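Local coordinates for protein beta-glucuronidase (uncultured Clostridium sp., PDB 6U7J) that hydrolyses beta-D-glucuronides as a gut bacterial family 2 glycoside hydrolase, and probably acts on estrogen glucuronides among them, at residues 74-79 with 104-109; 96-101 with 137-142; 113-118 with 124-129. All blocks are in the same frame, centred on the assembly; numbering follows the deposited sequence.

From the N terminus, the chain lays down strand 76-85, then 93-98, 104-109, 112-118, 124-127 and 135-144, all in the sugar-binding domain. Interaction 1 (74-79 with 104-109) closes the first loop and joins two strands that both flank 135-144. Interaction 2 (96-101 with 137-142) starts before that loop has ended and so crosses it; it joins the two layers of the sandwich through the core. Interaction 3 (113-118 with 124-129) is a short closure that begins and ends within the span of interaction 2, and it follows interaction 1 in series. Backbone pairing through Tyr108-Thr140, Ile107-Ile114 and Phe98-Phe124 connects the three contacts.

Interaction 1: residues 74-79 with 104-109; sequences VGWVWY and HAVIYL
The six-membered ring of Trp78 and the ring of Tyr108 lie side by side on one layer of the jelly-roll-like beta sandwich that forms the sugar-binding domain. Their planes are 29° apart but slid so far that the centroids stand 5.9 Å from each other, so there is little overlap. The rings approach obliquely, with Trp78 CZ3 3.6 Å from Tyr108 CE1. Other aromatic residues complete the cluster: Phe45 stacks on Tyr108, while Trp44 and Phe40 meet Trp78 edge-to-face.

The two strands are second neighbours. Both pair antiparallel with 135-144, which runs between them, and their own directions therefore agree to within 40°. A gap of 9.2 Å between strand axes is too wide for backbone pairing, so side chains make the contact, the large indoles covering most of the distance. Tryptophan suits this task: Trp76 and Trp78, two residues apart, project from the same side of the strand, and each indole reaches across the middle strand. Small Ala142, on that strand, is touched by Trp78.

With CG beside the backbone N (chi1 -67°), Trp76 carries its benzo ring out over the start of 104-109. It crosses the side chain of His104 at about a right angle and comes obliquely to Val106, whose CG2 is 4.2 Å from Trp76 CZ3. Val106, compact and branched, offers just this one methyl to the indole. The imidazole of His104 is turned elsewhere, NE2 bonding to the carbonyl of Ile146, so its aliphatic part does the packing: His104 CB lies 3.7 Å from Trp76 CH2.

Interaction 2: residues 96-101 with 137-142; sequences LRFGSV and NRLTVA
Leu96 and Phe98 point inward from one layer of the domain and meet Leu139 and Val141 pointing inward from the other. The tight part lies where the alkyl and aryl ends come together. Leu96 and Leu139 reach for each other tip to tip, CD2 of Leu96 standing 3.9 Å from CD1 of Leu139. Both leucines have CG opposite the backbone N (chi1 -167° for Leu96), an extended placement that carries their branched ends well into the core. Phe98 comes from the opposite direction to Val141 and brings its far end against one branch, with Phe98 CZ 3.7 Å from Val141 CG2. Ile107 packs against Phe98, Leu139 and Val141, filling in beside them.

Packing is looser elsewhere. Phe98 CZ is 4.2 Å from Leu139 CD2, and where the chain leaves the strand Val101 only approaches, its CG2 4.6 Å from Val141 CG1. Polar groups lie on the far side of each strand, mostly buried; Arg138 alone of the residues here is partly exposed. It forms a salt bridge with Glu80, which also bonds to the hydroxyl of Thr140; on the other layer, Arg97 pairs with Glu125. Leu96 and Phe98, like Leu139 and Val141, thus face inward, while Arg97, Arg138 and Thr140 turn the other way.

The axes of the two strands pass 11.8 Å apart at 30°, a distance bridged entirely by side chains. Two twisted layers, stacked face to face at a small angle around aliphatic and aromatic residues, are the hallmark of a beta sandwich, here the jelly-roll-like sugar-binding domain of family 2 glycosidases.

Interaction 3: residues 113-118 with 124-129; sequences EITRHK and FEADVT
His117 and Phe124 are brought together by unlike first torsions: the imidazole of His117 extends away from its backbone N (chi1 -171°), whereas the phenyl of Phe124 is tucked between its own N and carbonyl carbon (chi1 58°). The result is an offset stack, with planes only 8° from parallel and centroids 4.4 Å apart. It joins two edges of the beta sandwich. Strand 112-118 pairs with 104-109 and strand 124-127 with 93-98, so the two antiparallel segments, linked by a short connection, face each other through side chains rather than backbone bonds.

The overlap is lopsided. Phe124 CD1 lies over the rim of the imidazole, 3.4 Å from His117 CG, while the methylene of His117 sits over the middle of the phenyl, CB being 3.6 Å from its centroid in a CH-pi contact. A histidine can stack there and still use its polar edge: NE2 bonds to Glu398 of helix 386-403, in the TIM-barrel domain. Thr115 offers a methyl near the plane of the Phe124 ring, at its edge.

Further along, a classic beta bulge sets both Ile114 and Thr115 opposite Ile107, so two consecutive side chains turn toward the other segment. The methyl end of Ile114 then rests against both small Ala126 and branched Val128, with Ile114 CD1 3.8 Å from Val128 CG1. Arg116 points away and is held by Glu113 through a salt bridge in the guanidinium plane.

Strand 124-127 finishes in an Asx turn. Asp127 OD1 is gripped from one face of its carboxylate by both the hydroxyl and the backbone N of Thr129, the latter at 3.0 Å from OD1.

Interaction 1: residues 74-79 with 104-109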
loop_
_atom_site.group_PDB
_atom_site.type_symbol
_atom_site.label_atom_id
_atom_site.label_comp_id
_atom_site.label_asym_id
_atom_site.label_seq_id
_atom_site.Cartn_x
_atom_site.Cartn_y
_atom_site.Cartn_z
ATOM N N VAL B 74 19.472 18.740 17.309
ATOM C CA VAL B 74 19.054 19.512 18.474
ATOM C C VAL B 74 19.988 20.710 18.612
ATOM O O VAL B 74 21.206 20.546 18.739
ATOM C CB VAL B 74 19.050 18.659 19.748
ATOM C CG1 VAL B 74 18.827 19.552 20.972
ATOM C CG2 VAL B 74 17.949 17.589 19.664
ATOM N N GLY B 75 19.423 21.914 18.585
ATOM C CA GLY B 75 20.230 23.118 18.724
ATOM C C GLY B 75 20.044 24.153 17.626
ATOM O O GLY B 75 18.910 24.446 17.215
ATOM N N TRP B 76 21.154 24.684 17.113
ATOM C CA TRP B 76 21.138 25.826 16.210
ATOM C C TRP B 76 21.673 25.451 14.835
ATOM O O TRP B 76 22.576 24.619 14.702
ATOM C CB TRP B 76 21.973 26.992 16.767
ATOM C CG TRP B 76 21.370 27.594 18.002
ATOM C CD1 TRP B 76 21.509 27.151 19.287
ATOM C CD2 TRP B 76 20.508 28.735 18.061
ATOM N NE1 TRP B 76 20.780 27.949 20.141
ATOM C CE2 TRP B 76 20.162 28.930 19.411
ATOM C CE3 TRP B 76 19.992 29.607 17.099
ATOM C CZ2 TRP B 76 19.330 29.974 19.830
ATOM C CZ3 TRP B 76 19.155 30.636 17.511
ATOM C CH2 TRP B 76 18.835 30.810 18.868
ATOM N N VAL B 77 21.130 26.113 13.816
ATOM C CA VAL B 77 21.645 26.047 12.458
ATOM C C VAL B 77 21.801 27.472 11.942
ATOM O O VAL B 77 21.302 28.429 12.536
ATOM C CB VAL B 77 20.735 25.220 11.523
ATOM C CG1 VAL B 77 20.552 23.807 12.085
ATOM C CG2 VAL B 77 19.365 25.909 11.339
ATOM N N TRP B 78 22.476 27.593 10.798
ATOM C CA TRP B 78 22.893 28.878 10.258
ATOM C C TRP B 78 22.487 28.970 8.796
ATOM O O TRP B 78 22.857 28.112 7.985
ATOM C CB TRP B 78 24.410 29.053 10.415
ATOM C CG TRP B 78 24.768 29.162 11.848
ATOM C CD1 TRP B 78 24.959 28.139 12.731
ATOM C CD2 TRP B 78 24.921 30.372 12.591
ATOM N NE1 TRP B 78 25.233 28.639 13.985
ATOM C CE2 TRP B 78 25.217 30.009 13.926
ATOM C CE3 TRP B 78 24.827 31.731 12.263
ATOM C CZ2 TRP B 78 25.438 30.960 14.929
ATOM C CZ3 TRP B 78 25.054 32.672 13.259
ATOM C CH2 TRP B 78 25.361 32.280 14.576
ATOM N N TYR B 79 21.716 29.996 8.469
ATOM C CA TYR B 79 21.350 30.326 7.102
ATOM C C TYR B 79 22.065 31.602 6.686
ATOM O O TYR B 79 22.296 32.495 7.512
ATOM C CB TYR B 79 19.856 30.586 6.966
ATOM C CG TYR B 79 18.906 29.408 7.062
ATOM C CD1 TYR B 79 18.226 28.960 5.934
ATOM C CD2 TYR B 79 18.636 28.788 8.279
ATOM C CE1 TYR B 79 17.329 27.911 6.001
ATOM C CE2 TYR B 79 17.722 27.734 8.358
ATOM C CZ TYR B 79 17.082 27.301 7.208
ATOM O OH TYR B 79 16.174 26.263 7.247
ATOM N N HIS B 104 13.603 30.010 17.340
ATOM C CA HIS B 104 14.356 31.150 17.852
ATOM C C HIS B 104 15.281 31.692 16.772
ATOM O O HIS B 104 15.883 30.921 16.020
ATOM C CB HIS B 104 15.187 30.743 19.078
ATOM C CG HIS B 104 14.408 29.976 20.099
ATOM N ND1 HIS B 104 13.308 30.500 20.743
ATOM C CD2 HIS B 104 14.560 28.717 20.576
ATOM C CE1 HIS B 104 12.822 29.600 21.578
ATOM N NE2 HIS B 104 13.560 28.508 21.494
ATOM N N ALA B 105 15.412 33.021 16.709
ATOM C CA ALA B 105 16.197 33.656 15.659
ATOM C C ALA B 105 17.185 34.664 16.234
ATOM O O ALA B 105 16.875 35.401 17.174
ATOM C CB ALA B 105 15.295 34.364 14.644
ATOM N N VAL B 106 18.374 34.696 15.650
ATOM C CA VAL B 106 19.310 35.809 15.803
ATOM C C VAL B 106 19.665 36.260 14.395
ATOM O O VAL B 106 20.194 35.470 13.605
ATOM C CB VAL B 106 20.571 35.420 16.596
ATOM C CG1 VAL B 106 21.423 36.672 16.920
ATOM C CG2 VAL B 106 20.197 34.720 17.883
ATOM N N ILE B 107 19.345 37.509 14.073
ATOM C CA ILE B 107 19.498 38.070 12.734
ATOM C C ILE B 107 20.755 38.931 12.709
ATOM O O ILE B 107 20.898 39.842 13.537
ATOM C CB ILE B 107 18.275 38.918 12.349
ATOM C CG1 ILE B 107 16.965 38.150 12.543
ATOM C CG2 ILE B 107 18.445 39.487 10.936
ATOM C CD1 ILE B 107 16.974 36.730 12.039
ATOM N N TYR B 108 21.652 38.664 11.756
ATOM C CA TYR B 108 22.859 39.456 11.560
ATOM C C TYR B 108 22.816 40.087 10.179
ATOM O O TYR B 108 22.364 39.455 9.216
ATOM C CB TYR B 108 24.141 38.613 11.684
ATOM C CG TYR B 108 24.290 37.845 12.983
ATOM C CD1 TYR B 108 23.694 36.597 13.151
ATOM C CD2 TYR B 108 25.043 38.363 14.039
ATOM C CE1 TYR B 108 23.845 35.890 14.334
ATOM C CE2 TYR B 108 25.196 37.669 15.217
ATOM C CZ TYR B 108 24.595 36.427 15.359
ATOM O OH TYR B 108 24.737 35.727 16.535
ATOM N N LEU B 109 23.269 41.339 10.093
ATOM C CA LEU B 109 23.355 42.066 8.834
ATOM C C LEU B 109 24.782 42.560 8.667
ATOM O O LEU B 109 25.273 43.335 9.495
ATOM C CB LEU B 109 22.370 43.237 8.795
ATOM C CG LEU B 109 22.508 44.196 7.614
ATOM C CD1 LEU B 109 22.227 43.470 6.314
ATOM C CD2 LEU B 109 21.580 45.421 7.753
#

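Interaction 2: residues 96-101 with 137-142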
loop_
_atom_site.group_PDB
_atom_site.type_symbol
_atom_site.label_atom_id
_atom_site.label_comp_id
_atom_site.label_asym_id
_atom_site.label_seq_id
_atom_site.Cartn_x
_atom_site.Cartn_y
_atom_site.Cartn_z
ATOM N N LEU B 96 13.247 44.884 7.254
ATOM C CA LEU B 96 13.462 43.462 7.007
ATOM C C LEU B 96 12.419 42.668 7.782
ATOM O O LEU B 96 12.422 42.673 9.017
ATOM C CB LEU B 96 14.860 43.058 7.445
ATOM C CG LEU B 96 15.333 41.700 6.971
ATOM C CD1 LEU B 96 15.409 41.711 5.435
ATOM C CD2 LEU B 96 16.700 41.400 7.603
ATOM N N ARG B 97 11.545 41.967 7.069
ATOM C CA ARG B 97 10.486 41.201 7.712
ATOM C C ARG B 97 10.707 39.703 7.556
ATOM O O ARG B 97 10.940 39.215 6.446
ATOM C CB ARG B 97 9.111 41.549 7.152
ATOM C CG ARG B 97 8.091 40.603 7.731
ATOM C CD ARG B 97 6.717 40.968 7.405
ATOM N NE ARG B 97 6.306 42.179 8.101
ATOM C CZ ARG B 97 5.090 42.345 8.595
ATOM N NH1 ARG B 97 4.200 41.353 8.483
ATOM N NH2 ARG B 97 4.777 43.484 9.198
ATOM N N PHE B 98 10.594 38.981 8.665
ATOM C CA PHE B 98 10.495 37.527 8.663
ATOM C C PHE B 98 9.065 37.143 9.014
ATOM O O PHE B 98 8.541 37.577 10.050
ATOM C CB PHE B 98 11.479 36.916 9.650
ATOM C CG PHE B 98 12.920 37.108 9.255
ATOM C CD1 PHE B 98 13.595 38.279 9.587
ATOM C CD2 PHE B 98 13.593 36.122 8.544
ATOM C CE1 PHE B 98 14.914 38.460 9.216
ATOM C CE2 PHE B 98 14.921 36.291 8.179
ATOM C CZ PHE B 98 15.576 37.465 8.503
ATOM N N GLY B 99 8.436 36.339 8.148
ATOM C CA GLY B 99 7.105 35.838 8.464
ATOM C C GLY B 99 7.120 34.964 9.698
ATOM O O GLY B 99 6.189 34.992 10.513
ATOM N N SER B 100 8.192 34.189 9.861
ATOM C CA SER B 100 8.437 33.404 11.058
ATOM C C SER B 100 9.784 32.703 10.921
ATOM O O SER B 100 10.240 32.428 9.809
ATOM C CB SER B 100 7.322 32.374 11.293
ATOM O OG SER B 100 7.427 31.313 10.373
ATOM N N VAL B 101 10.425 32.443 12.054
ATOM C CA VAL B 101 11.628 31.626 12.162
ATOM C C VAL B 101 11.397 30.707 13.348
ATOM O O VAL B 101 11.104 31.184 14.448
ATOM C CB VAL B 101 12.901 32.471 12.372
ATOM C CG1 VAL B 101 14.090 31.583 12.703
ATOM C CG2 VAL B 101 13.190 33.325 11.153
ATOM N N ASN B 137 24.375 43.311 0.336
ATOM C CA ASN B 137 24.421 43.095 1.779
ATOM C C ASN B 137 24.461 41.590 2.061
ATOM O O ASN B 137 24.069 40.772 1.224
ATOM C CB ASN B 137 23.206 43.728 2.485
ATOM C CG ASN B 137 23.218 45.257 2.426
ATOM O OD1 ASN B 137 23.559 45.919 3.406
ATOM N ND2 ASN B 137 22.861 45.816 1.273
ATOM N N ARG B 138 24.933 41.225 3.252
ATOM C CA ARG B 138 24.979 39.833 3.677
ATOM C C ARG B 138 24.021 39.643 4.836
ATOM O O ARG B 138 24.072 40.393 5.818
ATOM C CB ARG B 138 26.393 39.405 4.088
ATOM C CG ARG B 138 26.490 37.946 4.537
ATOM C CD ARG B 138 27.940 37.414 4.532
ATOM N NE ARG B 138 28.799 38.177 5.426
ATOM C CZ ARG B 138 28.897 37.955 6.732
ATOM N NH1 ARG B 138 28.204 36.973 7.291
ATOM N NH2 ARG B 138 29.683 38.715 7.479
ATOM N N LEU B 139 23.150 38.644 4.718
ATOM C CA LEU B 139 22.126 38.361 5.715
ATOM C C LEU B 139 22.388 36.973 6.282
ATOM O O LEU B 139 22.402 35.987 5.533
ATOM C CB LEU B 139 20.722 38.457 5.098
ATOM C CG LEU B 139 19.559 38.073 6.018
ATOM C CD1 LEU B 139 19.596 38.864 7.327
ATOM C CD2 LEU B 139 18.211 38.258 5.315
ATOM N N THR B 140 22.628 36.905 7.591
ATOM C CA THR B 140 22.911 35.658 8.282
ATOM C C THR B 140 21.858 35.469 9.359
ATOM O O THR B 140 21.609 36.390 10.144
ATOM C CB THR B 140 24.321 35.667 8.908
ATOM O OG1 THR B 140 25.268 36.191 7.957
ATOM C CG2 THR B 140 24.737 34.240 9.336
ATOM N N VAL B 141 21.238 34.287 9.389
ATOM C CA VAL B 141 20.146 33.990 10.315
ATOM C C VAL B 141 20.486 32.717 11.074
ATOM O O VAL B 141 20.554 31.636 10.475
ATOM C CB VAL B 141 18.803 33.829 9.595
ATOM C CG1 VAL B 141 17.727 33.441 10.599
ATOM C CG2 VAL B 141 18.425 35.108 8.849
ATOM N N ALA B 142 20.685 32.830 12.384
ATOM C CA ALA B 142 20.801 31.657 13.242
ATOM C C ALA B 142 19.403 31.222 13.660
ATOM O O ALA B 142 18.595 32.056 14.081
ATOM C CB ALA B 142 21.653 31.940 14.480
#

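Interaction 3: residues 113-118 with 124-129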
loop_
_atom_site.group_PDB
_atom_site.type_symbol
_atom_site.label_atom_id
_atom_site.label_comp_id
_atom_site.label_asym_id
_atom_site.label_seq_id
_atom_site.Cartn_x
_atom_site.Cartn_y
_atom_site.Cartn_z
ATOM N N GLU B 113 24.833 41.741 14.633
ATOM C CA GLU B 113 23.532 41.337 15.151
ATOM C C GLU B 113 22.566 42.511 15.191
ATOM O O GLU B 113 22.831 43.506 15.866
ATOM C CB GLU B 113 23.696 40.759 16.551
ATOM C CG GLU B 113 22.361 40.438 17.183
ATOM C CD GLU B 113 22.499 39.796 18.541
ATOM O OE1 GLU B 113 23.521 39.122 18.796
ATOM O OE2 GLU B 113 21.577 39.969 19.360
ATOM N N ILE B 114 21.437 42.404 14.484
ATOM C CA ILE B 114 20.478 43.504 14.424
ATOM C C ILE B 114 19.165 43.208 15.140
ATOM O O ILE B 114 18.472 44.161 15.528
ATOM C CB ILE B 114 20.190 43.958 12.975
ATOM C CG1 ILE B 114 19.696 42.797 12.113
ATOM C CG2 ILE B 114 21.416 44.657 12.360
ATOM C CD1 ILE B 114 19.004 43.254 10.818
ATOM N N THR B 115 18.788 41.944 15.326
ATOM C CA THR B 115 17.603 41.660 16.123
ATOM C C THR B 115 17.611 40.200 16.560
ATOM O O THR B 115 18.420 39.387 16.105
ATOM C CB THR B 115 16.302 42.012 15.371
ATOM O OG1 THR B 115 15.239 42.186 16.316
ATOM C CG2 THR B 115 15.898 40.932 14.392
ATOM N N ARG B 116 16.704 39.901 17.488
ATOM C CA ARG B 116 16.483 38.571 18.029
ATOM C C ARG B 116 14.987 38.333 18.101
ATOM O O ARG B 116 14.196 39.273 18.210
ATOM C CB ARG B 116 17.050 38.414 19.429
ATOM C CG ARG B 116 18.520 38.270 19.498
ATOM C CD ARG B 116 18.951 38.463 20.925
ATOM N NE ARG B 116 20.388 38.335 21.072
ATOM C CZ ARG B 116 20.968 37.438 21.854
ATOM N NH1 ARG B 116 20.227 36.593 22.562
ATOM N NH2 ARG B 116 22.292 37.392 21.925
ATOM N N HIS B 117 14.598 37.063 18.063
ATOM C CA HIS B 117 13.195 36.747 18.254
ATOM C C HIS B 117 13.072 35.383 18.921
ATOM O O HIS B 117 13.902 34.494 18.714
ATOM C CB HIS B 117 12.434 36.798 16.925
ATOM C CG HIS B 117 10.950 36.697 17.078
ATOM N ND1 HIS B 117 10.268 35.499 16.945
ATOM C CD2 HIS B 117 10.014 37.640 17.364
ATOM C CE1 HIS B 117 8.976 35.712 17.139
ATOM N NE2 HIS B 117 8.795 37.001 17.395
ATOM N N LYS B 118 12.035 35.248 19.745
ATOM C CA LYS B 118 11.669 34.004 20.407
ATOM C C LYS B 118 10.234 33.674 20.015
ATOM O O LYS B 118 9.336 34.511 20.157
ATOM C CB LYS B 118 11.811 34.132 21.928
ATOM C CG LYS B 118 11.318 32.928 22.726
ATOM C CD LYS B 118 11.302 33.256 24.231
ATOM C CE LYS B 118 10.684 32.128 25.050
ATOM N NZ LYS B 118 10.428 32.529 26.455
ATOM N N PHE B 124 8.252 38.950 12.711
ATOM C CA PHE B 124 9.010 40.018 13.346
ATOM C C PHE B 124 9.756 40.779 12.261
ATOM O O PHE B 124 9.874 40.318 11.121
ATOM C CB PHE B 124 9.965 39.485 14.423
ATOM C CG PHE B 124 10.966 38.469 13.919
ATOM C CD1 PHE B 124 10.603 37.133 13.749
ATOM C CD2 PHE B 124 12.274 38.840 13.649
ATOM C CE1 PHE B 124 11.526 36.189 13.303
ATOM C CE2 PHE B 124 13.214 37.902 13.200
ATOM C CZ PHE B 124 12.836 36.574 13.023
ATOM N N GLU B 125 10.235 41.973 12.607
ATOM C CA GLU B 125 10.907 42.776 11.602
ATOM C C GLU B 125 11.971 43.655 12.255
ATOM O O GLU B 125 12.032 43.805 13.478
ATOM C CB GLU B 125 9.896 43.606 10.782
ATOM C CG GLU B 125 9.033 44.541 11.585
ATOM C CD GLU B 125 8.051 45.341 10.724
ATOM O OE1 GLU B 125 7.612 44.864 9.651
ATOM O OE2 GLU B 125 7.727 46.470 11.126
ATOM N N ALA B 126 12.831 44.214 11.411
ATOM C CA ALA B 126 13.913 45.090 11.843
ATOM C C ALA B 126 13.998 46.249 10.867
ATOM O O ALA B 126 14.018 46.028 9.652
ATOM C CB ALA B 126 15.257 44.353 11.893
ATOM N N ASP B 127 14.017 47.474 11.392
ATOM C CA ASP B 127 14.264 48.652 10.571
ATOM C C ASP B 127 15.753 48.694 10.260
ATOM O O ASP B 127 16.567 48.818 11.175
ATOM C CB ASP B 127 13.811 49.912 11.321
ATOM C CG ASP B 127 13.872 51.175 10.463
ATOM O OD1 ASP B 127 14.939 51.487 9.903
ATOM O OD2 ASP B 127 12.849 51.878 10.355
ATOM N N VAL B 128 16.122 48.557 8.991
ATOM C CA VAL B 128 17.528 48.578 8.604
ATOM C C VAL B 128 17.874 49.834 7.805
ATOM O O VAL B 128 18.872 49.850 7.083
ATOM C CB VAL B 128 17.913 47.319 7.812
ATOM C CG1 VAL B 128 17.714 46.081 8.657
ATOM C CG2 VAL B 128 17.113 47.256 6.518
ATOM N N THR B 129 17.055 50.881 7.915
ATOM C CA THR B 129 17.248 52.090 7.113
ATOM C C THR B 129 18.662 52.644 7.232
ATOM O O THR B 129 19.267 53.033 6.230
ATOM C CB THR B 129 16.244 53.164 7.532
ATOM O OG1 THR B 129 14.936 52.585 7.634
ATOM C CG2 THR B 129 16.237 54.302 6.523
#